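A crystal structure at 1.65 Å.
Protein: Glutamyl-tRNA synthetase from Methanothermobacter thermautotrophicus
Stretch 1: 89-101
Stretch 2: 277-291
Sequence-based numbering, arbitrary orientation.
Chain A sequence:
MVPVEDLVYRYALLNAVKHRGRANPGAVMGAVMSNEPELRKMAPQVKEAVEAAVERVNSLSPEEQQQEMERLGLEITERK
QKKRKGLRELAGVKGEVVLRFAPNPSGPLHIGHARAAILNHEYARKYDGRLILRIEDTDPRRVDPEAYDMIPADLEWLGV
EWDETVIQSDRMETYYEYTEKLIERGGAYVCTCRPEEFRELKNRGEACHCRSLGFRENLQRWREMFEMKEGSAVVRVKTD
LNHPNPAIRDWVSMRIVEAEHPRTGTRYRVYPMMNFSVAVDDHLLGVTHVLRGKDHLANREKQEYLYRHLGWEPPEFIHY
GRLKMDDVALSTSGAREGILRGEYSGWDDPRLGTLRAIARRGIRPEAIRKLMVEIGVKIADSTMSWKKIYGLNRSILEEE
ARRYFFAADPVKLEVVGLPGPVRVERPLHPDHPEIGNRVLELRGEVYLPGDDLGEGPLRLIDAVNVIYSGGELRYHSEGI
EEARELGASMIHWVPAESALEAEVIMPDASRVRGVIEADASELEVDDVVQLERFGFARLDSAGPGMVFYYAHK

Stretch 1 89-101: ELAGVKGEVVLRF
Stretch 2 (277-291) SVAVDDHLLGVTHVL

Two short strands, 98-101 and 289-291, run roughly parallel (30° between directions, axes 6.1 Å apart at closest), yet beyond Val98 water replaces direct backbone pairing. Water 1 accepts from Arg100 N (3.1 Å) and Leu291 N (3.2 Å) and lies 2.9 Å from His289 O; water 2 links Arg100 O (2.8 Å), Leu291 O (3.0 Å) and Arg100 NH1 (2.8 Å).

Val98 CA lies 4.7 Å from Val287 CA, setting the register. Val98 N donates to Thr288 OG1 and Thr288 N to Val98 O, both 2.8 Å; His289 N adds a weak bond to Val98 O (3.4 Å). Thr288 (-104/-28, chi1 p) thus offers its hydroxyl where a strand partner would offer a carbonyl. That OG1 also hydrogen-bonds His289 ND1 (2.7 Å), while His289 (m, chi2 81°) sends NE2 to Ala91 O at 2.9 Å, Leu90 CD2 over one ring face; both buried imidazole nitrogens are engaged.

The contact buries 663 Å². Val98 (t), pointing toward stretch 2, sets CB 3.3 Å from Gly286 O and CG1 4.4 Å from Val287 CG2; Leu99 points away, yet its CD2 reaches His289 CB (3.8 Å).

Arg100 (p, m, -144°, -97°) forms a two-pronged salt bridge: NE to Asp282 OD1, NH2 to Asp282 OD2, each 2.9 Å. Val290 CG1 covers a guanidinium face. Gly286 (74/26), first to leave helical phi/psi, makes a Schellman motif, its positive phi suiting glycine.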

# COMPACT_ATOMS: atom_id res chain seq x y z
N GLU A 89 18.23 -7.18 -16.80
CA GLU A 89 17.86 -8.50 -17.32
C GLU A 89 17.94 -9.58 -16.25
O GLU A 89 18.78 -9.55 -15.36
CB GLU A 89 18.74 -8.88 -18.53
CG GLU A 89 18.65 -7.88 -19.67
CD GLU A 89 19.49 -8.25 -20.90
OE1 GLU A 89 20.42 -9.08 -20.80
OE2 GLU A 89 19.24 -7.67 -21.99
N LEU A 90 17.03 -10.55 -16.36
CA LEU A 90 17.02 -11.71 -15.49
C LEU A 90 18.11 -12.68 -15.92
O LEU A 90 18.45 -12.76 -17.10
CB LEU A 90 15.65 -12.41 -15.55
CG LEU A 90 14.60 -12.01 -14.50
CD1 LEU A 90 14.94 -10.71 -13.81
CD2 LEU A 90 13.19 -11.97 -15.08
N ALA A 91 18.66 -13.42 -14.96
CA ALA A 91 19.70 -14.41 -15.25
C ALA A 91 19.10 -15.78 -15.50
O ALA A 91 18.00 -16.08 -15.04
CB ALA A 91 20.69 -14.48 -14.13
N GLY A 92 19.84 -16.63 -16.19
CA GLY A 92 19.46 -18.01 -16.37
C GLY A 92 18.11 -18.26 -16.99
O GLY A 92 17.54 -19.33 -16.80
N VAL A 93 17.60 -17.28 -17.74
CA VAL A 93 16.36 -17.48 -18.49
C VAL A 93 16.51 -18.61 -19.50
O VAL A 93 17.31 -18.52 -20.43
CB VAL A 93 15.93 -16.20 -19.25
CG1 VAL A 93 14.81 -16.51 -20.24
CG2 VAL A 93 15.50 -15.13 -18.27
N LYS A 94 15.76 -19.69 -19.30
CA LYS A 94 15.65 -20.76 -20.28
C LYS A 94 14.20 -21.19 -20.37
O LYS A 94 13.62 -21.67 -19.40
CB LYS A 94 16.55 -21.95 -19.93
CG LYS A 94 16.43 -22.47 -18.51
CD LYS A 94 17.26 -23.73 -18.36
CE LYS A 94 17.74 -23.92 -16.94
NZ LYS A 94 18.92 -24.83 -16.90
N GLY A 95 13.62 -21.01 -21.55
CA GLY A 95 12.20 -21.26 -21.73
C GLY A 95 11.37 -20.18 -21.05
O GLY A 95 11.85 -19.08 -20.80
N GLU A 96 10.13 -20.52 -20.75
CA GLU A 96 9.19 -19.56 -20.18
C GLU A 96 9.61 -19.06 -18.80
O GLU A 96 10.15 -19.81 -17.98
CB GLU A 96 7.79 -20.17 -20.15
CG GLU A 96 7.75 -21.69 -20.12
CD GLU A 96 7.04 -22.31 -21.32
OE1 GLU A 96 6.72 -23.52 -21.27
OE2 GLU A 96 6.78 -21.58 -22.31
N VAL A 97 9.39 -17.76 -18.55
CA VAL A 97 9.64 -17.15 -17.25
C VAL A 97 8.35 -17.20 -16.43
O VAL A 97 7.28 -16.87 -16.94
CB VAL A 97 10.09 -15.68 -17.42
CG1 VAL A 97 10.04 -14.92 -16.11
CG2 VAL A 97 11.49 -15.62 -18.05
N VAL A 98 8.46 -17.63 -15.17
CA VAL A 98 7.30 -17.70 -14.26
C VAL A 98 7.66 -17.05 -12.94
O VAL A 98 8.62 -17.48 -12.27
CB VAL A 98 6.88 -19.16 -14.01
CG1 VAL A 98 5.62 -19.21 -13.11
CG2 VAL A 98 6.65 -19.88 -15.33
N LEU A 99 6.91 -16.02 -12.56
CA LEU A 99 7.15 -15.26 -11.35
C LEU A 99 5.93 -15.37 -10.46
O LEU A 99 4.87 -15.81 -10.90
CB LEU A 99 7.43 -13.81 -11.70
CG LEU A 99 8.61 -13.63 -12.67
CD1 LEU A 99 8.18 -12.82 -13.89
CD2 LEU A 99 9.77 -12.96 -11.96
N ARG A 100 6.06 -14.99 -9.19
CA ARG A 100 4.88 -14.98 -8.33
C ARG A 100 4.86 -13.75 -7.44
O ARG A 100 5.91 -13.11 -7.20
CB ARG A 100 4.80 -16.27 -7.49
CG ARG A 100 5.59 -16.25 -6.17
CD ARG A 100 7.09 -16.14 -6.34
NE ARG A 100 7.79 -16.94 -5.32
CZ ARG A 100 8.28 -16.45 -4.18
NH1 ARG A 100 8.18 -15.15 -3.89
NH2 ARG A 100 8.88 -17.27 -3.33
N PHE A 101 3.66 -13.39 -6.99
CA PHE A 101 3.48 -12.35 -5.98
C PHE A 101 2.77 -13.08 -4.86
O PHE A 101 1.72 -13.68 -5.11
CB PHE A 101 2.61 -11.20 -6.50
CG PHE A 101 2.18 -10.24 -5.43
CD1 PHE A 101 3.13 -9.59 -4.64
CD2 PHE A 101 0.85 -9.99 -5.19
CE1 PHE A 101 2.74 -8.71 -3.63
CE2 PHE A 101 0.44 -9.12 -4.19
CZ PHE A 101 1.39 -8.48 -3.40
N SER A 277 6.62 -24.35 2.76
CA SER A 277 5.52 -24.20 1.81
C SER A 277 5.93 -23.38 0.59
O SER A 277 5.51 -23.68 -0.52
CB SER A 277 4.29 -23.59 2.47
OG SER A 277 4.59 -22.29 2.97
N VAL A 278 6.78 -22.37 0.80
CA VAL A 278 7.25 -21.53 -0.32
C VAL A 278 8.07 -22.37 -1.31
O VAL A 278 7.84 -22.33 -2.53
CB VAL A 278 8.05 -20.31 0.18
CG1 VAL A 278 8.82 -19.65 -0.96
CG2 VAL A 278 7.12 -19.31 0.84
N ALA A 279 9.02 -23.14 -0.80
CA ALA A 279 9.85 -23.98 -1.66
C ALA A 279 9.03 -25.01 -2.41
O ALA A 279 9.19 -25.20 -3.61
CB ALA A 279 10.94 -24.68 -0.84
N VAL A 280 8.14 -25.71 -1.70
CA VAL A 280 7.30 -26.71 -2.34
C VAL A 280 6.44 -26.07 -3.45
O VAL A 280 6.33 -26.61 -4.56
CB VAL A 280 6.42 -27.45 -1.30
CG1 VAL A 280 5.37 -28.31 -2.01
CG2 VAL A 280 7.29 -28.35 -0.40
N ASP A 281 5.83 -24.93 -3.14
CA ASP A 281 4.94 -24.29 -4.10
C ASP A 281 5.70 -23.65 -5.26
O ASP A 281 5.26 -23.74 -6.40
CB ASP A 281 4.05 -23.27 -3.41
CG ASP A 281 2.97 -23.95 -2.58
OD1 ASP A 281 2.80 -25.18 -2.71
OD2 ASP A 281 2.32 -23.24 -1.79
N ASP A 282 6.85 -23.04 -4.98
CA ASP A 282 7.65 -22.50 -6.08
C ASP A 282 8.01 -23.62 -7.05
O ASP A 282 7.96 -23.45 -8.26
CB ASP A 282 8.92 -21.81 -5.56
CG ASP A 282 8.66 -20.40 -5.04
OD1 ASP A 282 7.57 -19.84 -5.30
OD2 ASP A 282 9.56 -19.84 -4.39
N HIS A 283 8.37 -24.78 -6.52
CA HIS A 283 8.75 -25.88 -7.41
C HIS A 283 7.56 -26.41 -8.16
O HIS A 283 7.60 -26.56 -9.38
CB HIS A 283 9.40 -27.04 -6.65
CG HIS A 283 9.60 -28.25 -7.50
ND1 HIS A 283 10.61 -28.34 -8.43
CD2 HIS A 283 8.91 -29.41 -7.58
CE1 HIS A 283 10.54 -29.51 -9.05
NE2 HIS A 283 9.52 -30.18 -8.54
N LEU A 284 6.48 -26.71 -7.45
CA LEU A 284 5.35 -27.38 -8.12
C LEU A 284 4.63 -26.49 -9.12
O LEU A 284 4.09 -26.99 -10.12
CB LEU A 284 4.35 -27.96 -7.11
CG LEU A 284 4.86 -29.12 -6.25
CD1 LEU A 284 3.82 -29.44 -5.16
CD2 LEU A 284 5.16 -30.35 -7.10
N LEU A 285 4.63 -25.18 -8.86
CA LEU A 285 3.96 -24.23 -9.75
C LEU A 285 4.87 -23.80 -10.88
O LEU A 285 4.45 -23.04 -11.74
CB LEU A 285 3.51 -23.00 -8.96
CG LEU A 285 2.47 -23.36 -7.89
CD1 LEU A 285 2.22 -22.16 -7.00
CD2 LEU A 285 1.18 -23.84 -8.54
N GLY A 286 6.11 -24.28 -10.86
CA GLY A 286 7.07 -23.93 -11.91
C GLY A 286 7.66 -22.52 -11.89
O GLY A 286 8.07 -22.01 -12.93
N VAL A 287 7.72 -21.88 -10.72
CA VAL A 287 8.33 -20.55 -10.62
C VAL A 287 9.81 -20.63 -11.01
O VAL A 287 10.54 -21.52 -10.55
CB VAL A 287 8.21 -20.02 -9.19
CG1 VAL A 287 9.06 -18.77 -9.00
CG2 VAL A 287 6.74 -19.74 -8.89
N THR A 288 10.25 -19.72 -11.88
CA THR A 288 11.62 -19.75 -12.40
C THR A 288 12.51 -18.69 -11.77
O THR A 288 13.72 -18.86 -11.67
CB THR A 288 11.64 -19.54 -13.93
OG1 THR A 288 11.07 -18.26 -14.24
CG2 THR A 288 10.86 -20.64 -14.62
N HIS A 289 11.89 -17.59 -11.34
CA HIS A 289 12.60 -16.46 -10.77
C HIS A 289 11.83 -15.96 -9.58
O HIS A 289 10.64 -15.64 -9.68
CB HIS A 289 12.75 -15.35 -11.80
CG HIS A 289 13.61 -15.73 -12.97
ND1 HIS A 289 13.14 -16.48 -14.02
CD2 HIS A 289 14.91 -15.46 -13.24
CE1 HIS A 289 14.12 -16.67 -14.89
NE2 HIS A 289 15.20 -16.05 -14.44
N VAL A 290 12.51 -15.91 -8.44
CA VAL A 290 11.94 -15.41 -7.21
C VAL A 290 12.47 -14.00 -6.93
O VAL A 290 13.66 -13.81 -6.70
CB VAL A 290 12.29 -16.34 -6.04
CG1 VAL A 290 11.91 -15.68 -4.71
CG2 VAL A 290 11.61 -17.70 -6.21
N LEU A 291 11.56 -13.03 -6.97
CA LEU A 291 11.92 -11.62 -6.85
C LEU A 291 11.17 -11.02 -5.67
O LEU A 291 9.95 -10.88 -5.72
CB LEU A 291 11.54 -10.89 -8.13
CG LEU A 291 11.81 -9.39 -8.23
CD1 LEU A 291 13.28 -9.12 -7.99
CD2 LEU A 291 11.37 -8.88 -9.59
O HOH W 1 8.80 -13.90 -8.24
O HOH W 2 7.68 -12.65 -5.07